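RNA-dependent RNA polymerase (Toscana virus, PDB 6QW0) probably cleaves capped host messenger RNA through the metal-dependent cap-snatching endonuclease domain at the N terminus of the viral L protein, yielding primers for transcription. Local coordinates at residues 18-24 / 175-181; 32-36 / 48-54; 77-82 / 195-200; 122-128 / 161-167. All blocks are in the same frame, centred on the assembly; numbering follows the deposited sequence.

Interaction 1: 18-24 / 175-181; sequences IHPLRRY and VVSNLDL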
# COMPACT_ATOMS: atom_id res chain seq x y z
N ILE A 18 -11.49 10.21 -7.15
CA ILE A 18 -10.29 9.49 -7.59
C ILE A 18 -9.35 10.51 -8.22
O ILE A 18 -9.66 11.08 -9.27
CB ILE A 18 -10.61 8.35 -8.57
CG1 ILE A 18 -11.78 7.50 -8.06
CG2 ILE A 18 -9.36 7.46 -8.75
CD1 ILE A 18 -12.20 6.40 -9.01
N HIS A 19 -8.20 10.74 -7.57
CA HIS A 19 -7.19 11.61 -8.15
C HIS A 19 -6.47 10.86 -9.27
O HIS A 19 -6.42 9.63 -9.26
CB HIS A 19 -6.18 12.07 -7.08
CG HIS A 19 -6.77 12.99 -6.06
ND1 HIS A 19 -6.70 14.36 -6.17
CD2 HIS A 19 -7.47 12.74 -4.93
CE1 HIS A 19 -7.32 14.92 -5.14
NE2 HIS A 19 -7.79 13.95 -4.37
N PRO A 20 -5.95 11.58 -10.27
CA PRO A 20 -5.36 10.90 -11.44
C PRO A 20 -4.06 10.18 -11.08
O PRO A 20 -3.27 10.66 -10.28
CB PRO A 20 -5.10 12.05 -12.43
CG PRO A 20 -5.09 13.30 -11.58
CD PRO A 20 -6.02 13.04 -10.43
N LEU A 21 -3.87 9.01 -11.69
CA LEU A 21 -2.63 8.27 -11.53
C LEU A 21 -1.48 9.00 -12.20
O LEU A 21 -1.62 9.55 -13.30
CB LEU A 21 -2.76 6.87 -12.12
CG LEU A 21 -3.74 5.91 -11.44
CD1 LEU A 21 -3.98 4.72 -12.34
CD2 LEU A 21 -3.26 5.45 -10.03
N ARG A 22 -0.34 9.02 -11.53
CA ARG A 22 0.89 9.62 -12.02
C ARG A 22 1.99 8.57 -12.07
O ARG A 22 2.03 7.64 -11.25
CB ARG A 22 1.33 10.79 -11.12
CG ARG A 22 0.29 11.93 -11.04
CD ARG A 22 0.61 12.92 -9.92
NE ARG A 22 2.03 13.28 -9.93
CZ ARG A 22 2.61 14.09 -9.05
NH1 ARG A 22 1.90 14.64 -8.08
NH2 ARG A 22 3.91 14.33 -9.14
N ARG A 23 2.92 8.76 -13.00
CA ARG A 23 4.10 7.90 -13.08
C ARG A 23 5.28 8.57 -12.41
O ARG A 23 5.56 9.76 -12.65
CB ARG A 23 4.44 7.56 -14.53
CG ARG A 23 3.29 6.92 -15.30
CD ARG A 23 3.79 6.06 -16.45
NE ARG A 23 2.71 5.27 -17.01
CZ ARG A 23 2.88 4.32 -17.93
NH1 ARG A 23 4.10 4.05 -18.38
NH2 ARG A 23 1.83 3.66 -18.38
N TYR A 24 5.97 7.82 -11.56
CA TYR A 24 7.14 8.28 -10.83
C TYR A 24 8.31 7.37 -11.16
O TYR A 24 8.14 6.15 -11.22
CB TYR A 24 6.92 8.24 -9.33
CG TYR A 24 5.84 9.13 -8.78
CD1 TYR A 24 6.13 10.43 -8.39
CD2 TYR A 24 4.55 8.66 -8.60
CE1 TYR A 24 5.16 11.25 -7.85
CE2 TYR A 24 3.56 9.49 -8.07
CZ TYR A 24 3.89 10.77 -7.69
OH TYR A 24 2.96 11.62 -7.14
N VAL A 175 7.08 3.92 -9.49
CA VAL A 175 5.78 3.77 -8.86
C VAL A 175 4.75 4.45 -9.73
O VAL A 175 5.01 5.53 -10.28
CB VAL A 175 5.80 4.41 -7.45
CG1 VAL A 175 4.40 4.62 -6.92
CG2 VAL A 175 6.63 3.56 -6.48
N VAL A 176 3.58 3.83 -9.88
CA VAL A 176 2.40 4.50 -10.42
C VAL A 176 1.44 4.71 -9.26
O VAL A 176 1.04 3.75 -8.59
CB VAL A 176 1.74 3.68 -11.54
CG1 VAL A 176 0.49 4.40 -12.04
CG2 VAL A 176 2.74 3.49 -12.68
N SER A 177 1.08 5.97 -9.00
CA SER A 177 0.25 6.28 -7.84
C SER A 177 -0.50 7.57 -8.09
O SER A 177 -0.01 8.46 -8.79
CB SER A 177 1.09 6.41 -6.56
OG SER A 177 0.27 6.63 -5.42
N ASN A 178 -1.67 7.71 -7.47
CA ASN A 178 -2.35 9.00 -7.47
C ASN A 178 -2.14 9.76 -6.16
O ASN A 178 -2.71 10.85 -5.98
CB ASN A 178 -3.85 8.86 -7.82
CG ASN A 178 -4.60 7.86 -6.94
OD1 ASN A 178 -4.01 7.12 -6.17
ND2 ASN A 178 -5.92 7.85 -7.09
N LEU A 179 -1.30 9.26 -5.26
CA LEU A 179 -0.77 10.11 -4.21
C LEU A 179 0.26 11.07 -4.80
O LEU A 179 0.80 10.85 -5.89
CB LEU A 179 -0.15 9.28 -3.09
CG LEU A 179 -1.12 8.43 -2.26
CD1 LEU A 179 -0.34 7.36 -1.48
CD2 LEU A 179 -1.93 9.31 -1.31
N ASP A 180 0.55 12.14 -4.07
CA ASP A 180 1.56 13.13 -4.44
C ASP A 180 2.83 12.82 -3.66
O ASP A 180 3.01 13.26 -2.53
CB ASP A 180 1.04 14.54 -4.16
CG ASP A 180 2.03 15.62 -4.54
OD1 ASP A 180 2.94 15.37 -5.36
OD2 ASP A 180 1.90 16.74 -4.00
N LEU A 181 3.73 12.04 -4.26
CA LEU A 181 4.86 11.45 -3.54
C LEU A 181 6.15 12.21 -3.82
O LEU A 181 6.38 12.67 -4.94
CB LEU A 181 5.05 9.99 -3.95
CG LEU A 181 3.87 9.05 -3.71
CD1 LEU A 181 4.12 7.71 -4.37
CD2 LEU A 181 3.58 8.86 -2.22
O HOH W 1 -2.83 12.42 -8.30
O HOH W 2 5.22 14.75 -6.23
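The phenol of Y24 fills the hollow where the chain turns through L179, D180 and L181. Y24 OH donates to L179 O at 2.6 Å, in the carbonyl plane and on a lone pair, while L181 N donates to Y24 OH at 3.0 Å with an N-H...O angle of 166°. These two bonds fix the ring, one face of which bears L181 CB 4.3 Å from its centroid, and V175 O lies at its edge. Above the hydroxyl, R22 bends at chi3 (46°), laying its guanidinium face over Y24 OH and bringing NH1 3.0 Å from D180 OD1 in a salt bridge that meets the carboxylate from above its plane. A water ties R22 NH2, D180 OD1 and L181 O together. A second bump points the other way: N178 enters the notch along H19 to L21, where N178 ND2 donates to H19 O at 2.9 Å and N178 CB sits 3.1 Å from P20 O, with L21 CD2 closing the side. Between the two knobs runs an antiparallel ladder, R22-S177 and Y24-V175 hydrogen-bonded, R23-V176 non-hydrogen-bonded. Strand 163-171 flanks 175-178, with I167 bonded to S177 OG and N178 OD1; helix 136-157 packs against L21, R23 and V176, and helix 183-203 against Y24, V175 and L181.

Interaction 2: 32-36 / 48-54; sequences PIPAY and DIATSEL
The carboxylate of E53 is met on the syn side of OE1 by A35 N, the donor standing 26° out of the carboxylate plane; the A35 N to E53 OE1 bond is 2.8 Å long and nearly straight, with an N-H...O angle of 168°. P34 CA crowds the same oxygen, 3.4 Å from E53 OE1, and A35 CB lies beside the group. The pyrrolidine ring of P34 is lined at successive atoms: P34 CB is 3.5 Å from A50 O, P34 CG meets I49 CG2 at 3.7 Å, and P34 CD meets L54 CD2 at 3.7 Å. P34 and I49 run side by side, pointing the same way, whereas L54 comes in at a slant and also touches P32. The phenol of Y36 faces elsewhere: its CG lies between the backbone N and the carbonyl carbon (chi1 47°), which sends the ring off to L195, D198 and I199 of helix 183-203, with the hydroxyl bonded to E202. Here the outer strand 36-39 of a three-stranded antiparallel sheet pairs with the central strand 46-49. Y36 and I49 form a non-hydrogen-bonded pair, beside which A50 N donates to A35 O at 2.8 Å and Y36 CA approaches D48 O at 3.2 Å. An inverse gamma turn centred on A50 leads into the 3-10 segment 51-53, where E53 N donates back to A50 O. This places the E53 carboxylate by A35 N and the L54 methyls against P32 and P34; Q58 bonds P32 O from outside.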
# COMPACT_ATOMS: atom_id res chain seq x y z
N PRO A 32 23.82 1.67 -1.22
CA PRO A 32 24.06 0.37 -0.58
C PRO A 32 22.76 -0.34 -0.28
O PRO A 32 21.76 0.28 0.10
CB PRO A 32 24.81 0.74 0.71
CG PRO A 32 25.41 2.08 0.44
CD PRO A 32 24.43 2.78 -0.46
N ILE A 33 22.78 -1.66 -0.46
CA ILE A 33 21.64 -2.53 -0.21
C ILE A 33 22.04 -3.46 0.93
O ILE A 33 23.11 -4.07 0.86
CB ILE A 33 21.26 -3.34 -1.46
CG1 ILE A 33 20.98 -2.41 -2.64
CG2 ILE A 33 20.08 -4.28 -1.18
CD1 ILE A 33 20.82 -3.14 -3.97
N PRO A 34 21.25 -3.58 1.99
CA PRO A 34 21.72 -4.37 3.14
C PRO A 34 21.77 -5.86 2.85
O PRO A 34 20.92 -6.41 2.15
CB PRO A 34 20.69 -4.06 4.23
CG PRO A 34 19.43 -3.78 3.46
CD PRO A 34 19.89 -3.06 2.19
N ALA A 35 22.80 -6.50 3.40
CA ALA A 35 22.88 -7.95 3.40
C ALA A 35 21.74 -8.55 4.22
O ALA A 35 21.15 -7.90 5.07
CB ALA A 35 24.21 -8.41 4.00
N TYR A 36 21.44 -9.81 3.94
CA TYR A 36 20.42 -10.56 4.68
C TYR A 36 20.89 -11.99 4.85
O TYR A 36 21.59 -12.55 4.00
CB TYR A 36 19.04 -10.53 3.97
CG TYR A 36 19.10 -10.84 2.48
CD1 TYR A 36 19.32 -9.82 1.55
CD2 TYR A 36 18.98 -12.14 2.00
CE1 TYR A 36 19.40 -10.09 0.19
CE2 TYR A 36 19.06 -12.42 0.64
CZ TYR A 36 19.28 -11.39 -0.26
OH TYR A 36 19.38 -11.65 -1.61
N ASP A 48 17.71 -11.97 9.15
CA ASP A 48 18.48 -10.91 9.78
C ASP A 48 19.01 -9.99 8.69
O ASP A 48 19.80 -10.42 7.84
CB ASP A 48 19.64 -11.48 10.61
CG ASP A 48 20.46 -10.40 11.32
OD1 ASP A 48 20.15 -9.19 11.22
OD2 ASP A 48 21.44 -10.76 12.01
N ILE A 49 18.57 -8.74 8.71
CA ILE A 49 18.92 -7.76 7.69
C ILE A 49 19.96 -6.81 8.27
O ILE A 49 19.78 -6.30 9.38
CB ILE A 49 17.68 -7.00 7.18
CG1 ILE A 49 16.71 -7.98 6.53
CG2 ILE A 49 18.11 -5.89 6.21
CD1 ILE A 49 15.35 -7.41 6.25
N ALA A 50 21.06 -6.61 7.54
CA ALA A 50 22.20 -5.86 8.07
C ALA A 50 21.96 -4.35 7.92
O ALA A 50 22.61 -3.65 7.14
CB ALA A 50 23.49 -6.29 7.38
N THR A 51 21.01 -3.85 8.70
CA THR A 51 20.68 -2.43 8.61
C THR A 51 21.85 -1.54 9.02
O THR A 51 21.86 -0.35 8.68
CB THR A 51 19.43 -2.13 9.46
OG1 THR A 51 19.64 -2.61 10.79
CG2 THR A 51 18.21 -2.84 8.88
N SER A 52 22.84 -2.08 9.73
CA SER A 52 24.03 -1.30 10.05
C SER A 52 24.80 -0.87 8.81
O SER A 52 25.56 0.10 8.88
CB SER A 52 24.96 -2.11 10.97
OG SER A 52 25.41 -3.29 10.34
N GLU A 53 24.62 -1.56 7.69
CA GLU A 53 25.35 -1.21 6.47
C GLU A 53 24.84 0.04 5.79
O GLU A 53 25.52 0.58 4.91
CB GLU A 53 25.32 -2.38 5.48
CG GLU A 53 26.05 -3.62 5.96
CD GLU A 53 25.95 -4.78 4.99
OE1 GLU A 53 24.93 -4.86 4.27
OE2 GLU A 53 26.89 -5.61 4.95
N LEU A 54 23.66 0.53 6.15
CA LEU A 54 23.07 1.67 5.47
C LEU A 54 23.52 2.98 6.11
O LEU A 54 23.67 3.07 7.33
CB LEU A 54 21.55 1.55 5.48
CG LEU A 54 21.09 0.16 5.01
CD1 LEU A 54 19.59 0.13 4.81
CD2 LEU A 54 21.81 -0.28 3.73

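Interaction 3: 77-82 / 195-200; sequences FKHDFT and LARDIF. With MN3 (manganese (III) ion), chain C.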
# COMPACT_ATOMS: atom_id res chain seq x y z
N PHE A 77 4.75 -12.18 0.66
CA PHE A 77 5.90 -11.55 1.31
C PHE A 77 6.35 -10.30 0.55
O PHE A 77 6.60 -9.26 1.16
CB PHE A 77 7.06 -12.53 1.45
CG PHE A 77 8.34 -11.87 1.87
CD1 PHE A 77 8.58 -11.57 3.20
CD2 PHE A 77 9.30 -11.53 0.93
CE1 PHE A 77 9.74 -10.95 3.59
CE2 PHE A 77 10.47 -10.90 1.31
CZ PHE A 77 10.69 -10.62 2.65
N LYS A 78 6.47 -10.40 -0.78
CA LYS A 78 6.94 -9.25 -1.54
C LYS A 78 6.04 -8.04 -1.33
O LYS A 78 6.51 -6.93 -1.10
CB LYS A 78 7.03 -9.59 -3.03
CG LYS A 78 8.29 -10.35 -3.42
CD LYS A 78 8.39 -10.58 -4.93
CE LYS A 78 7.26 -11.47 -5.43
NZ LYS A 78 7.34 -11.69 -6.90
N HIS A 79 4.72 -8.26 -1.37
CA HIS A 79 3.77 -7.17 -1.20
C HIS A 79 3.85 -6.58 0.20
O HIS A 79 3.98 -5.36 0.38
CB HIS A 79 2.36 -7.71 -1.51
CG HIS A 79 1.23 -6.79 -1.18
ND1 HIS A 79 0.76 -6.61 0.11
CD2 HIS A 79 0.43 -6.05 -1.98
CE1 HIS A 79 -0.26 -5.77 0.09
NE2 HIS A 79 -0.49 -5.43 -1.16
N ASP A 80 3.82 -7.45 1.22
CA ASP A 80 3.76 -6.97 2.59
C ASP A 80 5.06 -6.30 3.01
O ASP A 80 5.03 -5.27 3.69
CB ASP A 80 3.42 -8.14 3.52
CG ASP A 80 1.98 -8.57 3.39
OD1 ASP A 80 1.21 -7.89 2.67
OD2 ASP A 80 1.60 -9.59 4.00
N PHE A 81 6.20 -6.83 2.59
CA PHE A 81 7.47 -6.19 2.94
C PHE A 81 7.62 -4.84 2.24
O PHE A 81 8.06 -3.86 2.86
CB PHE A 81 8.65 -7.10 2.60
CG PHE A 81 9.99 -6.56 3.04
CD1 PHE A 81 10.75 -5.76 2.20
CD2 PHE A 81 10.50 -6.86 4.30
CE1 PHE A 81 11.98 -5.26 2.59
CE2 PHE A 81 11.74 -6.36 4.70
CZ PHE A 81 12.47 -5.56 3.84
N THR A 82 7.26 -4.77 0.96
CA THR A 82 7.45 -3.53 0.21
C THR A 82 6.77 -2.36 0.91
O THR A 82 7.36 -1.28 1.04
CB THR A 82 6.89 -3.68 -1.20
OG1 THR A 82 7.68 -4.65 -1.92
CG2 THR A 82 6.91 -2.35 -1.94
N LEU A 195 14.59 -5.14 -2.64
CA LEU A 195 15.13 -6.04 -1.63
C LEU A 195 14.20 -7.21 -1.39
O LEU A 195 14.64 -8.35 -1.21
CB LEU A 195 15.37 -5.26 -0.33
CG LEU A 195 15.91 -6.11 0.82
CD1 LEU A 195 17.26 -6.73 0.43
CD2 LEU A 195 16.04 -5.27 2.07
N ALA A 196 12.88 -6.96 -1.40
CA ALA A 196 11.91 -8.03 -1.22
C ALA A 196 12.01 -9.05 -2.33
O ALA A 196 11.88 -10.26 -2.09
CB ALA A 196 10.50 -7.45 -1.13
N ARG A 197 12.24 -8.60 -3.57
CA ARG A 197 12.42 -9.53 -4.68
C ARG A 197 13.66 -10.38 -4.49
O ARG A 197 13.64 -11.58 -4.78
CB ARG A 197 12.51 -8.77 -6.00
CG ARG A 197 11.18 -8.21 -6.48
CD ARG A 197 11.37 -7.20 -7.59
NE ARG A 197 12.07 -7.76 -8.75
CZ ARG A 197 11.81 -7.42 -10.01
NH1 ARG A 197 10.86 -6.54 -10.28
NH2 ARG A 197 12.51 -7.96 -11.00
N ASP A 198 14.76 -9.78 -4.02
CA ASP A 198 15.98 -10.54 -3.78
C ASP A 198 15.74 -11.61 -2.72
O ASP A 198 16.14 -12.77 -2.88
CB ASP A 198 17.12 -9.62 -3.34
CG ASP A 198 17.71 -8.81 -4.48
OD1 ASP A 198 17.55 -9.19 -5.66
OD2 ASP A 198 18.37 -7.78 -4.19
N ILE A 199 15.09 -11.23 -1.62
CA ILE A 199 14.84 -12.17 -0.53
C ILE A 199 13.88 -13.26 -0.99
O ILE A 199 14.08 -14.45 -0.71
CB ILE A 199 14.30 -11.43 0.70
CG1 ILE A 199 15.38 -10.53 1.29
CG2 ILE A 199 13.78 -12.41 1.75
CD1 ILE A 199 14.86 -9.55 2.33
N PHE A 200 12.82 -12.87 -1.72
CA PHE A 200 11.82 -13.83 -2.15
C PHE A 200 12.41 -14.91 -3.05
O PHE A 200 12.02 -16.08 -2.97
CB PHE A 200 10.69 -13.10 -2.87
CG PHE A 200 9.58 -14.01 -3.32
CD1 PHE A 200 8.69 -14.52 -2.40
CD2 PHE A 200 9.46 -14.37 -4.65
CE1 PHE A 200 7.67 -15.37 -2.80
CE2 PHE A 200 8.44 -15.21 -5.06
CZ PHE A 200 7.54 -15.71 -4.13
MN MN3 C . -2.61 -4.91 -1.93
O HOH W 3 -3.50 -6.91 -1.01
O HOH W 4 -2.67 -6.63 -3.55
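A196 sits as a knob in the hole framed by F77, K78, F81 and T82, its CB 3.7 Å from F81 CD1. The small knob is consistent with an axis separation of 9.0 Å between the two short segments, which run at 145°. Around it, F77 CE2 touches I199 CG2 at 3.7 Å, the side chains crossing at about a right angle, while A196 O lies in plane at the edge of the F77 ring. F81 CZ reaches L195 CD2 at 4.0 Å. K78 bends at chi3 (-64°) and drapes its methylenes over F200, its CE 4.0 Å from the ring centroid and 22° off the normal, a CH-pi contact. A second shell steadies these groups: F81 CB rests on one face of the F77 ring, and T82 OG1 donates to K78 O at 2.7 Å. T82 N reaches that oxygen from the opposite face. Farther out, Y36 packs on L195 and I199, and R192 makes a cation-pi contact with F81. On the side of helix 77-82 turned from helix 195-200, H79 NE2 binds the manganese(III) ion at 2.3 Å, and H79 ND1 donates in the ring plane to D80 OD1. D114, E128, F129 and two waters complete the sphere. The contact between the helices is thus mainly apolar, while on the metal side the bond to D80 holds the imidazole ring with NE2 toward the metal.

Interaction 4: 122-128 / 161-167; sequences GHVYVVE and KPISLYI. With MN3 (manganese (III) ion), chain C.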
# COMPACT_ATOMS: atom_id res chain seq x y z
N GLY A 122 -14.90 13.37 8.73
CA GLY A 122 -15.87 12.47 8.14
C GLY A 122 -15.55 12.00 6.74
O GLY A 122 -16.46 11.53 6.05
N HIS A 123 -14.32 12.17 6.28
CA HIS A 123 -13.90 11.57 5.03
C HIS A 123 -13.32 10.19 5.31
O HIS A 123 -12.82 9.92 6.40
CB HIS A 123 -12.87 12.44 4.32
CG HIS A 123 -13.43 13.71 3.73
ND1 HIS A 123 -13.44 14.90 4.41
CD2 HIS A 123 -13.98 13.96 2.52
CE1 HIS A 123 -13.99 15.84 3.66
NE2 HIS A 123 -14.33 15.29 2.51
N VAL A 124 -13.38 9.32 4.31
CA VAL A 124 -12.78 7.99 4.39
C VAL A 124 -11.80 7.84 3.24
O VAL A 124 -12.13 8.13 2.09
CB VAL A 124 -13.84 6.88 4.35
CG1 VAL A 124 -13.15 5.52 4.36
CG2 VAL A 124 -14.80 7.01 5.55
N TYR A 125 -10.59 7.40 3.55
CA TYR A 125 -9.55 7.22 2.54
C TYR A 125 -9.29 5.73 2.40
O TYR A 125 -9.00 5.04 3.38
CB TYR A 125 -8.29 8.00 2.92
CG TYR A 125 -8.57 9.48 3.04
CD1 TYR A 125 -8.49 10.32 1.94
CD2 TYR A 125 -8.97 10.04 4.26
CE1 TYR A 125 -8.78 11.68 2.05
CE2 TYR A 125 -9.26 11.39 4.37
CZ TYR A 125 -9.16 12.20 3.26
OH TYR A 125 -9.45 13.55 3.38
N VAL A 126 -9.43 5.22 1.17
CA VAL A 126 -9.19 3.81 0.87
C VAL A 126 -7.91 3.73 0.06
O VAL A 126 -7.77 4.43 -0.95
CB VAL A 126 -10.39 3.19 0.12
CG1 VAL A 126 -10.08 1.77 -0.32
CG2 VAL A 126 -11.66 3.23 1.00
N VAL A 127 -6.95 2.92 0.52
CA VAL A 127 -5.63 2.84 -0.10
C VAL A 127 -5.34 1.38 -0.44
O VAL A 127 -5.52 0.50 0.41
CB VAL A 127 -4.52 3.41 0.81
CG1 VAL A 127 -3.19 3.43 0.06
CG2 VAL A 127 -4.87 4.82 1.28
N GLU A 128 -4.90 1.13 -1.67
CA GLU A 128 -4.57 -0.23 -2.08
C GLU A 128 -3.16 -0.25 -2.65
O GLU A 128 -2.82 0.61 -3.47
CB GLU A 128 -5.57 -0.79 -3.09
CG GLU A 128 -5.22 -2.18 -3.59
CD GLU A 128 -5.24 -3.25 -2.50
OE1 GLU A 128 -5.87 -3.08 -1.44
OE2 GLU A 128 -4.61 -4.30 -2.73
N LYS A 161 -20.27 8.12 3.66
CA LYS A 161 -19.23 9.09 3.94
C LYS A 161 -18.43 9.23 2.65
O LYS A 161 -18.20 8.23 1.97
CB LYS A 161 -18.29 8.67 5.07
CG LYS A 161 -18.99 8.45 6.41
CD LYS A 161 -18.07 7.74 7.40
CE LYS A 161 -18.82 7.43 8.69
NZ LYS A 161 -18.29 6.20 9.36
N PRO A 162 -17.98 10.44 2.32
CA PRO A 162 -17.16 10.60 1.11
C PRO A 162 -15.89 9.77 1.19
O PRO A 162 -15.27 9.65 2.25
CB PRO A 162 -16.86 12.10 1.07
CG PRO A 162 -17.04 12.55 2.47
CD PRO A 162 -18.10 11.69 3.07
N ILE A 163 -15.53 9.17 0.06
CA ILE A 163 -14.34 8.33 -0.03
C ILE A 163 -13.40 8.91 -1.09
O ILE A 163 -13.86 9.34 -2.15
CB ILE A 163 -14.71 6.87 -0.39
CG1 ILE A 163 -15.49 6.21 0.75
CG2 ILE A 163 -13.45 6.04 -0.75
CD1 ILE A 163 -16.08 4.85 0.37
N SER A 164 -12.10 8.89 -0.81
CA SER A 164 -11.08 9.09 -1.84
C SER A 164 -10.32 7.78 -1.98
O SER A 164 -9.94 7.19 -0.97
CB SER A 164 -10.14 10.24 -1.48
OG SER A 164 -10.83 11.48 -1.46
N LEU A 165 -10.14 7.32 -3.22
CA LEU A 165 -9.53 6.02 -3.49
C LEU A 165 -8.11 6.24 -4.02
O LEU A 165 -7.94 6.85 -5.08
CB LEU A 165 -10.34 5.22 -4.50
CG LEU A 165 -9.75 3.90 -5.01
CD1 LEU A 165 -9.51 2.91 -3.87
CD2 LEU A 165 -10.68 3.28 -6.06
N TYR A 166 -7.12 5.70 -3.31
CA TYR A 166 -5.71 5.88 -3.67
C TYR A 166 -5.07 4.53 -3.94
O TYR A 166 -5.36 3.54 -3.26
CB TYR A 166 -4.93 6.60 -2.56
CG TYR A 166 -5.22 8.08 -2.45
CD1 TYR A 166 -4.78 8.97 -3.43
CD2 TYR A 166 -5.96 8.58 -1.37
CE1 TYR A 166 -5.03 10.33 -3.33
CE2 TYR A 166 -6.22 9.94 -1.26
CZ TYR A 166 -5.77 10.80 -2.25
OH TYR A 166 -6.02 12.15 -2.15
N ILE A 167 -4.15 4.51 -4.91
CA ILE A 167 -3.45 3.30 -5.34
C ILE A 167 -1.96 3.58 -5.34
O ILE A 167 -1.54 4.67 -5.74
CB ILE A 167 -3.86 2.85 -6.75
CG1 ILE A 167 -5.38 2.81 -6.91
CG2 ILE A 167 -3.22 1.52 -7.10
CD1 ILE A 167 -6.08 1.72 -6.11
MN MN3 C . -2.61 -4.91 -1.93
O HOH W 3 -3.50 -6.91 -1.01
O HOH W 4 -2.67 -6.63 -3.55
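V126 O accepts a 2.8 Å hydrogen bond from Y166 N (N-H...O angle 171°), supplemented by a weaker CA-H...O contact from L165 CA, and L165 CD1 rests on the same oxygen. Four more backbone bonds continue the ladder, V124 N to P162 O, S164 N to V124 O, V126 N to S164 O and E128 N to Y166 O, with the strand axes 18° apart. This parallel pairing joins the two strands of a beta-alpha-beta unit whose crossover is helix 136-157, part of the sheet core expected of a PD-(D/E)XK nuclease. On one face V126 CG2 meets I163 CG2 at 3.8 Å and V126 CG1 meets L165 CD1 at 3.8 Å, with F94 and F98 of helix 94-98 packed against this face. On the other, Y125 and Y166 stand side by side, meeting edge to edge with Y125 CD1 3.9 Å from Y166 CE2, and H19 brings its ring to Y166. Farther along the pair, E128 CB touches I167 CD1; the E128 chain then bends at chi2 (64°), carrying OE2 to the manganese(III) ion at 2.2 Å.

From the N terminus, interaction 1 opens first at 18-24 and closes only at 175-181, pairing two strands distant in sequence. Within that loop, interaction 2 closes early, at 48-54, pairing the first two strands of the small three-stranded sheet. Interaction 3 opens next at 77-82 and ends at 195-200, so it crosses interaction 1, while interaction 4, closing the beta-alpha-beta unit at 161-167, nests inside both. Interactions 1 and 4 share the main sheet and touch where S177 and N178 meet I167. Interaction 2 touches interaction 3 through Y36 and P34, joining the small sheet to helix 183-203. Interactions 3 and 4 do not touch, yet both supply ligands to one manganese ion.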